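Local atomic coordinates of signal recognition 54 kDa protein (Pyrococcus furiosus, PDB entry 3DM5), a protein that belongs to the SRP54 family, whose members combine a helical bundle domain, a P-loop NTPase-type domain and a signal peptide binding domain in one chain. Residues A[218-223]-A[229-234]; A[4-9]-A[36-41]; A[119-124]-A[185-190]; A[12-17]-A[292-297]. All coordinates share one frame; numbering follows the deposited sequence.

Contact 1 of 4, residues A[218-223]-A[229-234]. With SO4 (sulfate ion), chain N.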
loop_
_atom_site.group_PDB
_atom_site.type_symbol
_atom_site.label_atom_id
_atom_site.label_comp_id
_atom_site.label_asym_id
_atom_site.label_seq_id
_atom_site.Cartn_x
_atom_site.Cartn_y
_atom_site.Cartn_z
ATOM N N LEU A 218 33.954 -8.513 -4.788
ATOM C CA LEU A 218 32.866 -8.616 -5.749
ATOM C C LEU A 218 31.726 -7.697 -5.301
ATOM O O LEU A 218 31.305 -7.718 -4.140
ATOM C CB LEU A 218 32.378 -10.060 -5.851
ATOM C CG LEU A 218 31.120 -10.193 -6.721
ATOM C CD1 LEU A 218 31.409 -9.662 -8.136
ATOM C CD2 LEU A 218 30.575 -11.621 -6.732
ATOM N N VAL A 219 31.262 -6.872 -6.226
ATOM C CA VAL A 219 30.206 -5.901 -5.968
ATOM C C VAL A 219 28.893 -6.451 -6.517
ATOM O O VAL A 219 28.757 -6.664 -7.705
ATOM C CB VAL A 219 30.560 -4.556 -6.615
ATOM C CG1 VAL A 219 29.409 -3.581 -6.488
ATOM C CG2 VAL A 219 31.816 -3.995 -5.967
ATOM N N ILE A 220 27.952 -6.744 -5.630
ATOM C CA ILE A 220 26.671 -7.325 -6.022
ATOM C C ILE A 220 25.537 -6.326 -5.830
ATOM O O ILE A 220 25.407 -5.705 -4.769
ATOM C CB ILE A 220 26.321 -8.580 -5.188
ATOM C CG1 ILE A 220 27.458 -9.593 -5.220
ATOM C CG2 ILE A 220 25.049 -9.235 -5.700
ATOM C CD1 ILE A 220 27.097 -10.888 -4.543
ATOM N N ASP A 221 24.716 -6.196 -6.863
ATOM C CA ASP A 221 23.511 -5.378 -6.833
ATOM C C ASP A 221 22.457 -6.085 -5.986
ATOM O O ASP A 221 21.970 -7.155 -6.334
ATOM C CB ASP A 221 23.043 -5.167 -8.271
ATOM C CG ASP A 221 21.717 -4.455 -8.373
ATOM O OD1 ASP A 221 20.952 -4.436 -7.379
ATOM O OD2 ASP A 221 21.441 -3.927 -9.475
ATOM N N GLY A 222 22.120 -5.482 -4.854
ATOM C CA GLY A 222 21.243 -6.127 -3.898
ATOM C C GLY A 222 19.778 -6.164 -4.299
ATOM O O GLY A 222 18.972 -6.760 -3.617
ATOM N N THR A 223 19.425 -5.533 -5.406
ATOM C CA THR A 223 18.042 -5.563 -5.841
ATOM C C THR A 223 17.739 -6.860 -6.554
ATOM O O THR A 223 16.596 -7.100 -6.937
ATOM C CB THR A 223 17.695 -4.401 -6.778
ATOM O OG1 THR A 223 18.384 -4.581 -8.020
ATOM C CG2 THR A 223 18.062 -3.050 -6.140
ATOM N N TYR A 229 22.992 -15.426 -4.276
ATOM C CA TYR A 229 23.613 -16.630 -3.757
ATOM C C TYR A 229 24.620 -17.241 -4.738
ATOM O O TYR A 229 25.800 -17.380 -4.426
ATOM C CB TYR A 229 22.561 -17.673 -3.404
ATOM C CG TYR A 229 23.177 -18.933 -2.870
ATOM C CD1 TYR A 229 23.509 -19.044 -1.522
ATOM C CD2 TYR A 229 23.462 -20.002 -3.706
ATOM C CE1 TYR A 229 24.093 -20.201 -1.010
ATOM C CE2 TYR A 229 24.047 -21.177 -3.202
ATOM C CZ TYR A 229 24.359 -21.261 -1.851
ATOM O OH TYR A 229 24.938 -22.392 -1.325
ATOM N N ASN A 230 24.139 -17.605 -5.920
ATOM C CA ASN A 230 24.969 -18.271 -6.916
ATOM C C ASN A 230 26.118 -17.421 -7.433
ATOM O O ASN A 230 27.188 -17.954 -7.716
ATOM C CB ASN A 230 24.118 -18.830 -8.062
ATOM C CG ASN A 230 23.461 -20.149 -7.692
ATOM O OD1 ASN A 230 24.070 -20.993 -7.036
ATOM N ND2 ASN A 230 22.214 -20.327 -8.103
ATOM N N GLN A 231 25.900 -16.111 -7.530
ATOM C CA GLN A 231 26.955 -15.185 -7.920
ATOM C C GLN A 231 28.031 -15.128 -6.854
ATOM O O GLN A 231 29.206 -15.184 -7.180
ATOM C CB GLN A 231 26.407 -13.774 -8.169
ATOM C CG GLN A 231 25.296 -13.727 -9.188
ATOM C CD GLN A 231 24.913 -12.320 -9.543
ATOM O OE1 GLN A 231 25.385 -11.359 -8.929
ATOM N NE2 GLN A 231 24.049 -12.181 -10.539
ATOM N N ALA A 232 27.639 -15.033 -5.585
ATOM C CA ALA A 232 28.604 -14.992 -4.485
ATOM C C ALA A 232 29.368 -16.306 -4.410
ATOM O O ALA A 232 30.587 -16.332 -4.210
ATOM C CB ALA A 232 27.906 -14.723 -3.161
ATOM N N LEU A 233 28.633 -17.397 -4.574
ATOM C CA LEU A 233 29.195 -18.726 -4.443
ATOM C C LEU A 233 30.243 -19.003 -5.517
ATOM O O LEU A 233 31.329 -19.504 -5.202
ATOM C CB LEU A 233 28.096 -19.781 -4.512
ATOM C CG LEU A 233 28.201 -20.914 -3.483
ATOM C CD1 LEU A 233 27.631 -22.199 -4.028
ATOM C CD2 LEU A 233 29.624 -21.128 -3.048
ATOM N N ALA A 234 29.915 -18.708 -6.778
ATOM C CA ALA A 234 30.866 -18.958 -7.865
ATOM C C ALA A 234 32.142 -18.162 -7.622
ATOM O O ALA A 234 33.243 -18.692 -7.713
ATOM C CB ALA A 234 30.271 -18.640 -9.232
HETATM S S SO4 N . 19.253 -18.372 -9.141
HETATM O O1 SO4 N . 19.796 -17.931 -7.852
HETATM O O2 SO4 N . 20.316 -18.318 -10.146
HETATM O O3 SO4 N . 18.720 -19.727 -8.987
HETATM O O4 SO4 N . 18.181 -17.494 -9.604
#

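Contact 2 of 4, residues A[4-9]-A[36-41]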
loop_
_atom_site.group_PDB
_atom_site.type_symbol
_atom_site.label_atom_id
_atom_site.label_comp_id
_atom_site.label_asym_id
_atom_site.label_seq_id
_atom_site.Cartn_x
_atom_site.Cartn_y
_atom_site.Cartn_z
ATOM N N ASP A 4 14.318 -1.349 5.202
ATOM C CA ASP A 4 13.168 -0.440 5.340
ATOM C C ASP A 4 11.878 -1.084 5.847
ATOM O O ASP A 4 11.628 -1.141 7.054
ATOM C CB ASP A 4 12.915 0.291 4.013
ATOM C CG ASP A 4 12.844 -0.662 2.810
ATOM O OD1 ASP A 4 11.782 -1.289 2.583
ATOM O OD2 ASP A 4 13.855 -0.779 2.083
ATOM N N ASN A 5 11.050 -1.542 4.916
ATOM C CA ASN A 5 9.857 -2.297 5.260
ATOM C C ASN A 5 10.172 -3.530 6.115
ATOM O O ASN A 5 9.436 -3.843 7.047
ATOM C CB ASN A 5 9.128 -2.718 3.983
ATOM C CG ASN A 5 8.444 -1.555 3.288
ATOM O OD1 ASN A 5 8.116 -0.532 3.911
ATOM N ND2 ASN A 5 8.214 -1.708 1.984
ATOM N N LEU A 6 11.265 -4.227 5.790
ATOM C CA LEU A 6 11.635 -5.434 6.518
ATOM C C LEU A 6 11.942 -5.086 7.975
ATOM O O LEU A 6 11.528 -5.780 8.899
ATOM C CB LEU A 6 12.813 -6.153 5.846
ATOM C CG LEU A 6 13.309 -7.464 6.473
ATOM C CD1 LEU A 6 12.235 -8.516 6.540
ATOM C CD2 LEU A 6 14.519 -8.011 5.724
ATOM N N GLY A 7 12.647 -3.981 8.167
ATOM C CA GLY A 7 12.903 -3.468 9.496
ATOM C C GLY A 7 11.641 -3.299 10.316
ATOM O O GLY A 7 11.509 -3.896 11.383
ATOM N N LYS A 8 10.712 -2.485 9.823
ATOM C CA LYS A 8 9.456 -2.252 10.527
ATOM C C LYS A 8 8.753 -3.550 10.839
ATOM O O LYS A 8 8.264 -3.734 11.937
ATOM C CB LYS A 8 8.509 -1.379 9.712
ATOM C CG LYS A 8 8.786 0.108 9.740
ATOM C CD LYS A 8 7.839 0.821 8.781
ATOM C CE LYS A 8 6.528 0.040 8.656
ATOM N NZ LYS A 8 5.383 0.854 8.153
ATOM N N ALA A 9 8.687 -4.450 9.869
ATOM C CA ALA A 9 7.975 -5.699 10.073
ATOM C C ALA A 9 8.644 -6.583 11.134
ATOM O O ALA A 9 7.967 -7.200 11.973
ATOM C CB ALA A 9 7.826 -6.441 8.757
ATOM N N GLN A 36 8.428 -15.375 8.922
ATOM C CA GLN A 36 8.416 -15.978 7.596
ATOM C C GLN A 36 7.858 -14.998 6.584
ATOM O O GLN A 36 8.449 -14.785 5.537
ATOM C CB GLN A 36 7.610 -17.272 7.589
ATOM C CG GLN A 36 8.213 -18.336 8.501
ATOM C CD GLN A 36 7.354 -19.558 8.606
ATOM O OE1 GLN A 36 7.825 -20.630 9.006
ATOM N NE2 GLN A 36 6.075 -19.416 8.255
ATOM N N ARG A 37 6.730 -14.381 6.906
ATOM C CA ARG A 37 6.107 -13.443 5.980
ATOM C C ARG A 37 7.000 -12.251 5.665
ATOM O O ARG A 37 7.117 -11.844 4.500
ATOM C CB ARG A 37 4.729 -12.991 6.478
ATOM C CG ARG A 37 3.570 -13.826 5.919
ATOM C CD ARG A 37 2.182 -13.360 6.404
ATOM N NE ARG A 37 1.706 -14.144 7.546
ATOM C CZ ARG A 37 1.643 -13.700 8.801
ATOM N NH1 ARG A 37 2.017 -12.457 9.089
ATOM N NH2 ARG A 37 1.197 -14.502 9.768
ATOM N N ALA A 38 7.638 -11.690 6.690
ATOM C CA ALA A 38 8.475 -10.518 6.478
ATOM C C ALA A 38 9.652 -10.909 5.604
ATOM O O ALA A 38 9.924 -10.258 4.601
ATOM C CB ALA A 38 8.949 -9.940 7.800
ATOM N N LEU A 39 10.333 -11.985 5.994
ATOM C CA LEU A 39 11.486 -12.517 5.254
ATOM C C LEU A 39 11.179 -12.843 3.797
ATOM O O LEU A 39 11.880 -12.361 2.903
ATOM C CB LEU A 39 12.079 -13.751 5.964
ATOM C CG LEU A 39 13.344 -13.564 6.812
ATOM C CD1 LEU A 39 13.571 -12.122 7.260
ATOM C CD2 LEU A 39 13.371 -14.507 7.983
ATOM N N ILE A 40 10.147 -13.654 3.561
ATOM C CA ILE A 40 9.776 -14.069 2.200
ATOM C C ILE A 40 9.487 -12.864 1.304
ATOM O O ILE A 40 9.801 -12.859 0.108
ATOM C CB ILE A 40 8.530 -14.973 2.183
ATOM C CG1 ILE A 40 8.809 -16.311 2.871
ATOM C CG2 ILE A 40 8.095 -15.222 0.759
ATOM C CD1 ILE A 40 9.752 -17.166 2.112
ATOM N N GLN A 41 8.890 -11.843 1.906
ATOM C CA GLN A 41 8.525 -10.640 1.201
ATOM C C GLN A 41 9.747 -9.828 0.773
ATOM O O GLN A 41 9.672 -9.062 -0.172
ATOM C CB GLN A 41 7.607 -9.798 2.082
ATOM C CG GLN A 41 6.915 -8.674 1.352
ATOM C CD GLN A 41 5.730 -8.134 2.118
ATOM O OE1 GLN A 41 5.849 -7.724 3.279
ATOM N NE2 GLN A 41 4.572 -8.128 1.469
#

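Contact 3 of 4, residues A[119-124]-A[185-190]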
loop_
_atom_site.group_PDB
_atom_site.type_symbol
_atom_site.label_atom_id
_atom_site.label_comp_id
_atom_site.label_asym_id
_atom_site.label_seq_id
_atom_site.Cartn_x
_atom_site.Cartn_y
_atom_site.Cartn_z
ATOM N N LYS A 119 33.353 5.289 -3.582
ATOM C CA LYS A 119 32.905 5.284 -2.205
ATOM C C LYS A 119 33.963 4.720 -1.274
ATOM O O LYS A 119 34.244 5.293 -0.207
ATOM C CB LYS A 119 31.603 4.483 -2.057
ATOM C CG LYS A 119 30.388 5.117 -2.723
ATOM C CD LYS A 119 29.206 4.199 -2.570
ATOM C CE LYS A 119 27.938 4.733 -3.208
ATOM N NZ LYS A 119 26.788 3.901 -2.725
ATOM N N LEU A 120 34.524 3.577 -1.677
ATOM C CA LEU A 120 35.583 2.908 -0.921
ATOM C C LEU A 120 36.868 3.764 -0.861
ATOM O O LEU A 120 37.478 3.916 0.188
ATOM C CB LEU A 120 35.848 1.527 -1.511
ATOM C CG LEU A 120 36.574 0.520 -0.628
ATOM C CD1 LEU A 120 35.857 0.333 0.686
ATOM C CD2 LEU A 120 36.680 -0.774 -1.372
ATOM N N ALA A 121 37.254 4.368 -1.971
ATOM C CA ALA A 121 38.411 5.259 -1.956
ATOM C C ALA A 121 38.197 6.404 -0.976
ATOM O O ALA A 121 39.064 6.697 -0.140
ATOM C CB ALA A 121 38.684 5.795 -3.339
ATOM N N ARG A 122 37.036 7.042 -1.070
ATOM C CA ARG A 122 36.707 8.163 -0.195
ATOM C C ARG A 122 36.614 7.738 1.275
ATOM O O ARG A 122 37.047 8.474 2.161
ATOM C CB ARG A 122 35.393 8.827 -0.634
ATOM C CG ARG A 122 34.819 9.828 0.376
ATOM C CD ARG A 122 35.739 11.027 0.573
ATOM N NE ARG A 122 35.160 11.996 1.496
ATOM C CZ ARG A 122 35.840 12.973 2.084
ATOM N NH1 ARG A 122 37.137 13.105 1.854
ATOM N NH2 ARG A 122 35.227 13.814 2.911
ATOM N N TYR A 123 36.032 6.568 1.536
ATOM C CA TYR A 123 35.969 6.049 2.891
ATOM C C TYR A 123 37.365 6.023 3.501
ATOM O O TYR A 123 37.564 6.467 4.632
ATOM C CB TYR A 123 35.346 4.638 2.917
ATOM C CG TYR A 123 35.513 3.882 4.222
ATOM C CD1 TYR A 123 34.524 3.906 5.188
ATOM C CD2 TYR A 123 36.658 3.131 4.488
ATOM C CE1 TYR A 123 34.669 3.209 6.387
ATOM C CE2 TYR A 123 36.808 2.432 5.701
ATOM C CZ TYR A 123 35.808 2.482 6.636
ATOM O OH TYR A 123 35.918 1.807 7.833
ATOM N N PHE A 124 38.330 5.498 2.755
ATOM C CA PHE A 124 39.688 5.397 3.269
ATOM C C PHE A 124 40.420 6.733 3.372
ATOM O O PHE A 124 41.145 6.969 4.335
ATOM C CB PHE A 124 40.509 4.391 2.464
ATOM C CG PHE A 124 40.235 2.981 2.842
ATOM C CD1 PHE A 124 39.753 2.072 1.912
ATOM C CD2 PHE A 124 40.405 2.577 4.157
ATOM C CE1 PHE A 124 39.488 0.749 2.287
ATOM C CE2 PHE A 124 40.140 1.259 4.539
ATOM C CZ PHE A 124 39.686 0.344 3.603
ATOM N N ILE A 185 46.860 2.976 -0.130
ATOM C CA ILE A 185 45.818 2.077 -0.613
ATOM C C ILE A 185 45.588 2.266 -2.102
ATOM O O ILE A 185 45.456 3.392 -2.580
ATOM C CB ILE A 185 44.480 2.223 0.193
ATOM C CG1 ILE A 185 44.723 1.885 1.669
ATOM C CG2 ILE A 185 43.387 1.313 -0.377
ATOM C CD1 ILE A 185 43.523 1.971 2.547
ATOM N N ILE A 186 45.576 1.157 -2.834
ATOM C CA ILE A 186 45.232 1.194 -4.243
ATOM C C ILE A 186 43.970 0.366 -4.508
ATOM O O ILE A 186 43.913 -0.819 -4.150
ATOM C CB ILE A 186 46.358 0.652 -5.127
ATOM C CG1 ILE A 186 47.684 1.316 -4.775
ATOM C CG2 ILE A 186 46.029 0.882 -6.590
ATOM C CD1 ILE A 186 48.868 0.738 -5.537
ATOM N N ILE A 187 42.970 1.000 -5.128
ATOM C CA ILE A 187 41.742 0.319 -5.508
ATOM C C ILE A 187 41.692 0.180 -7.012
ATOM O O ILE A 187 41.791 1.168 -7.727
ATOM C CB ILE A 187 40.507 1.076 -5.034
ATOM C CG1 ILE A 187 40.472 1.065 -3.513
ATOM C CG2 ILE A 187 39.262 0.407 -5.587
ATOM C CD1 ILE A 187 39.998 2.319 -2.911
ATOM N N VAL A 188 41.554 -1.059 -7.472
ATOM C CA VAL A 188 41.602 -1.383 -8.891
ATOM C C VAL A 188 40.227 -1.787 -9.405
ATOM O O VAL A 188 39.624 -2.754 -8.930
ATOM C CB VAL A 188 42.584 -2.539 -9.188
ATOM C CG1 VAL A 188 42.857 -2.600 -10.677
ATOM C CG2 VAL A 188 43.875 -2.371 -8.383
ATOM N N ASP A 189 39.754 -1.019 -10.376
ATOM C CA ASP A 189 38.429 -1.126 -10.948
ATOM C C ASP A 189 38.558 -1.873 -12.267
ATOM O O ASP A 189 38.994 -1.303 -13.265
ATOM C CB ASP A 189 37.871 0.293 -11.197
ATOM C CG ASP A 189 36.527 0.292 -11.918
ATOM O OD1 ASP A 189 35.686 -0.570 -11.602
ATOM O OD2 ASP A 189 36.308 1.147 -12.792
ATOM N N THR A 190 38.193 -3.147 -12.266
ATOM C CA THR A 190 38.351 -3.983 -13.440
ATOM C C THR A 190 37.170 -3.838 -14.374
ATOM O O THR A 190 36.208 -3.144 -14.067
ATOM C CB THR A 190 38.495 -5.439 -13.058
ATOM O OG1 THR A 190 37.335 -5.860 -12.333
ATOM C CG2 THR A 190 39.703 -5.610 -12.182
#

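Contact 4 of 4, residues A[12-17]-A[292-297]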
loop_
_atom_site.group_PDB
_atom_site.type_symbol
_atom_site.label_atom_id
_atom_site.label_comp_id
_atom_site.label_asym_id
_atom_site.label_seq_id
_atom_site.Cartn_x
_atom_site.Cartn_y
_atom_site.Cartn_z
ATOM N N ASN A 12 8.161 -5.172 14.673
ATOM C CA ASN A 12 6.789 -5.272 15.158
ATOM C C ASN A 12 6.478 -6.614 15.791
ATOM O O ASN A 12 5.664 -6.710 16.710
ATOM C CB ASN A 12 5.788 -4.958 14.048
ATOM C CG ASN A 12 5.718 -3.476 13.743
ATOM O OD1 ASN A 12 6.189 -2.641 14.523
ATOM N ND2 ASN A 12 5.140 -3.139 12.600
ATOM N N THR A 13 7.131 -7.657 15.306
ATOM C CA THR A 13 6.932 -8.971 15.881
ATOM C C THR A 13 7.542 -8.969 17.270
ATOM O O THR A 13 7.046 -9.639 18.159
ATOM C CB THR A 13 7.573 -10.067 15.021
ATOM O OG1 THR A 13 8.992 -10.075 15.230
ATOM C CG2 THR A 13 7.262 -9.826 13.549
ATOM N N LEU A 14 8.610 -8.196 17.455
ATOM C CA LEU A 14 9.277 -8.113 18.752
ATOM C C LEU A 14 8.478 -7.244 19.721
ATOM O O LEU A 14 8.389 -7.563 20.908
ATOM C CB LEU A 14 10.726 -7.611 18.618
ATOM C CG LEU A 14 11.708 -8.594 17.972
ATOM C CD1 LEU A 14 13.120 -8.147 18.200
ATOM C CD2 LEU A 14 11.506 -10.003 18.518
ATOM N N LYS A 15 7.900 -6.155 19.211
ATOM C CA LYS A 15 6.982 -5.325 19.995
ATOM C C LYS A 15 5.789 -6.149 20.449
ATOM O O LYS A 15 5.364 -6.065 21.593
ATOM C CB LYS A 15 6.486 -4.125 19.190
ATOM C CG LYS A 15 7.531 -3.021 18.982
ATOM C CD LYS A 15 7.129 -2.123 17.816
ATOM C CE LYS A 15 8.298 -1.310 17.255
ATOM N NZ LYS A 15 8.243 0.136 17.634
ATOM N N LYS A 16 5.252 -6.955 19.545
ATOM C CA LYS A 16 4.107 -7.772 19.882
ATOM C C LYS A 16 4.451 -8.618 21.081
ATOM O O LYS A 16 3.669 -8.720 22.023
ATOM C CB LYS A 16 3.702 -8.662 18.709
ATOM C CG LYS A 16 2.792 -7.987 17.690
ATOM C CD LYS A 16 2.128 -9.024 16.784
ATOM C CE LYS A 16 1.121 -8.376 15.844
ATOM N NZ LYS A 16 0.393 -9.395 15.028
ATOM N N ILE A 17 5.632 -9.221 21.044
ATOM C CA ILE A 17 6.089 -10.059 22.144
ATOM C C ILE A 17 6.191 -9.260 23.444
ATOM O O ILE A 17 5.747 -9.710 24.493
ATOM C CB ILE A 17 7.435 -10.728 21.817
ATOM C CG1 ILE A 17 7.242 -11.704 20.665
ATOM C CG2 ILE A 17 7.991 -11.440 23.036
ATOM C CD1 ILE A 17 8.037 -12.951 20.799
ATOM N N ARG A 292 19.941 -2.345 14.500
ATOM C CA ARG A 292 19.170 -1.219 13.932
ATOM C C ARG A 292 17.923 -1.745 13.222
ATOM O O ARG A 292 16.829 -1.200 13.368
ATOM C CB ARG A 292 19.983 -0.393 12.938
ATOM C CG ARG A 292 21.435 -0.251 13.284
ATOM C CD ARG A 292 21.693 0.932 14.192
ATOM N NE ARG A 292 21.816 2.178 13.441
ATOM C CZ ARG A 292 22.490 3.243 13.869
ATOM N NH1 ARG A 292 23.106 3.207 15.047
ATOM N NH2 ARG A 292 22.555 4.343 13.122
ATOM N N LEU A 293 18.104 -2.811 12.449
ATOM C CA LEU A 293 17.001 -3.466 11.778
ATOM C C LEU A 293 15.837 -3.672 12.749
ATOM O O LEU A 293 14.748 -3.151 12.510
ATOM C CB LEU A 293 17.449 -4.794 11.147
ATOM C CG LEU A 293 16.490 -5.461 10.154
ATOM C CD1 LEU A 293 16.298 -4.609 8.908
ATOM C CD2 LEU A 293 17.003 -6.845 9.776
ATOM N N LEU A 294 16.073 -4.391 13.850
ATOM C CA LEU A 294 14.998 -4.752 14.791
ATOM C C LEU A 294 14.528 -3.627 15.732
ATOM O O LEU A 294 13.631 -3.822 16.549
ATOM C CB LEU A 294 15.403 -5.963 15.620
ATOM C CG LEU A 294 15.744 -7.190 14.783
ATOM C CD1 LEU A 294 16.241 -8.272 15.682
ATOM C CD2 LEU A 294 14.527 -7.647 14.029
ATOM N N GLY A 295 15.134 -2.457 15.615
ATOM C CA GLY A 295 14.721 -1.318 16.409
ATOM C C GLY A 295 15.147 -1.384 17.864
ATOM O O GLY A 295 14.534 -0.746 18.722
ATOM N N LEU A 296 16.205 -2.146 18.129
ATOM C CA LEU A 296 16.711 -2.359 19.476
ATOM C C LEU A 296 17.502 -1.167 19.957
ATOM O O LEU A 296 18.121 -0.463 19.159
ATOM C CB LEU A 296 17.607 -3.595 19.517
ATOM C CG LEU A 296 16.873 -4.864 19.104
ATOM C CD1 LEU A 296 17.749 -6.097 19.158
ATOM C CD2 LEU A 296 15.672 -5.020 19.989
ATOM N N GLY A 297 17.471 -0.949 21.271
ATOM C CA GLY A 297 18.285 0.069 21.908
ATOM C C GLY A 297 17.938 1.479 21.490
ATOM O O GLY A 297 18.789 2.375 21.512
#

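Contact 1 of 4, residues A[218-223]-A[229-234]
Ile220 and Leu218 extend from strand 218-221 to meet Gln231 and Ala232 on the helix that runs back over them, its axis nearly antiparallel to the strand (175°) and 9.9 Å away. A single apolar pair crosses, CD1 of Ile220 with CB of Ala232 at 4.2 Å; the other contacts set methyl groups against oxygens of Gln231. Ile220 uses its two branches on different partners, for its CG2 lies 3.9 Å from OE1 of Gln231. This division follows from chi1 of -53°, which places CG1 beside the backbone N and CG2 beside the carbonyl carbon. The extended Gln231 side chain crosses Ile220 at a slant, and it also touches Ile224 and Glu196. Two residues earlier on the strand, CD2 of Leu218 lies 3.8 Å from the backbone O of Gln231. Val262 of helix 255-263 touches both Ile220 and Ala232, and Ile244 of the adjacent strand packs on Leu218 and Ile220.

No hydrogen bond joins the two segments; the side-chain bonds of Asp221 and Thr223 stay at the strand end. There, OD1 of Asp221 accepts from N of Thr223 at 2.7 Å, nearly in line with the C-O bond, which makes an Asx turn. OG1 of Thr223 gives a second bond to the same OD1, from the syn side and 32° out of the carboxylate plane. On the helix, ND2 of Asn230 makes a weak bond to a sulfate ion, which also binds Arg33 of the second subunit.

Strand 215-221, helix 228-237 and strand 242-247 form a beta-alpha-beta unit, the crossover repeated in P-loop NTPase domains.

Contact 2 of 4, residues A[4-9]-A[36-41]
Helix 5-9 and helix 36-41 run antiparallel at 175° with their axes 9.5 Å apart, and the backbones come nearest at Leu6 and Ala38, whose CA atoms are 6.0 Å apart. Small side chains permit this approach: CB of Ala9 meets CB of Ala38 at 3.8 Å, and the same Ala38 methyl touches CD1 of Leu6. CD1 of Leu6 also makes the remaining contacts, with the Ala38 peptide and with Leu39. With CG of Leu6 anti to the backbone N (chi1 -179°), the methyl is carried over the Ala38 peptide and lies 3.5 Å from its O. These are contacts inside the N-terminal helical bundle domain of SRP54-type proteins, where neighbouring helices pack through apolar faces; no hydrogen bond crosses between the two segments. Leu39 joins although its CB points away from helix 5-9: the side chain turns back so that its CD1 stands 3.9 Å from CD1 of Leu6. The Leu39 side chain also packs on Val49 and Leu52 of helix 46-62, placing it between two helices of the bundle. Ile40, on another face of helix 36-41, packs against Ile40 of the second subunit, while Arg37 forms a salt bridge with Asp34 through NH1.

Contact 3 of 4, residues A[119-124]-A[185-190]
The Phe124 ring lies between Ile185 and Tyr123. On one face, CD1 of Ile185 sits 3.4 Å above the plane, displaced toward the rim, in a CH-pi contact 3.6 Å from the ring centroid and 20° off the normal. On the opposite face, CD2 of the neighbouring Tyr123 stands over the ring centre, and CE2 of Phe124 in turn lies in the plane of the Tyr123 ring at its edge. A chi1 of -79° sets the Phe124 ring beside its backbone N, and the Ile185 side chain crosses it at about a right angle. These groups join helix 113-125, whose first residues belong to the probable P-loop, to strand 185-189 of the central sheet, an alpha-on-beta layer of the P-loop NTPase fold. Strands 131-135 and 101-106 hydrogen-bond to strand 185-189 from its two edges. Further along, Ile187 lays its CD1 against the helix backbone, 3.5 Å from CA of Ala121 and 3.7 Å from CB of Ala121. The same methyl reaches C of Leu120 at 4.0 Å. Met105 touches both Leu120 and Ile187, and Val131 touches Ala121 and Phe124. Lys119 touches the bound guanosine-5'-diphosphate, while its NZ is held by the carbonyls of Gly275 and Asp280.

Contact 4 of 4, residues A[12-17]-A[292-297]
Leu14 and Leu294 both set CG beside the backbone N, anti to the carbonyl carbon (chi1 -71° and -58°), which lets CD1 of each meet the other where the helical bundle and the GTPase-family domain adjoin. Helix 12-17 meets the end of helix 286-293 here, where the chain closes in a Schellman motif. Gly295 takes the positive phi of that motif (75°), and its N bonds back to O of Arg292 at 3.1 Å. The turn brings two leucines onto the same partner: Leu294 just before the glycine and Leu296 just after it. The Leu14 side chain is inclined to that of Leu294, its CD1 meeting both CD1 and CB, with no hydrogen bond between the segments. Helix 71-86 adds a further wall, Leu83 touching Leu294 and Tyr80 touching Leu296, and Leu10, one turn earlier on helix 5-19, also packs on Leu294. A third subunit approaches as well: its Glu312 accepts from N of Gly297 and packs on Leu296. CD1 of Leu14 is the shared atom of the contact, lying 4.0 Å from CD1 of Leu294, 4.1 Å from CB of Leu294 and 4.4 Å from CD2 of Leu296.

How the contacts relate
All four contacts are largely buried and apolar, with no hydrogen bond between their segments. The strands of contacts 1 and 3 belong to one mixed sheet, the contact centres 19 Å apart, and each contact lays a helix antiparallel over a strand; contact 3 is wholly buried and uses an aromatic face, whereas contact 1 includes a partly exposed glutamine. Contact 2 instead pairs two helices through alanines and leucines, and contact 4 joins the two domains by leucines around a helix end. Contacts 2 and 4 share helix 5-19 and touch directly, CA of Gly7 meeting CD1 of Leu293 at 3.6 Å. Neighbouring subunits lie beside contacts 2, 3 and 4.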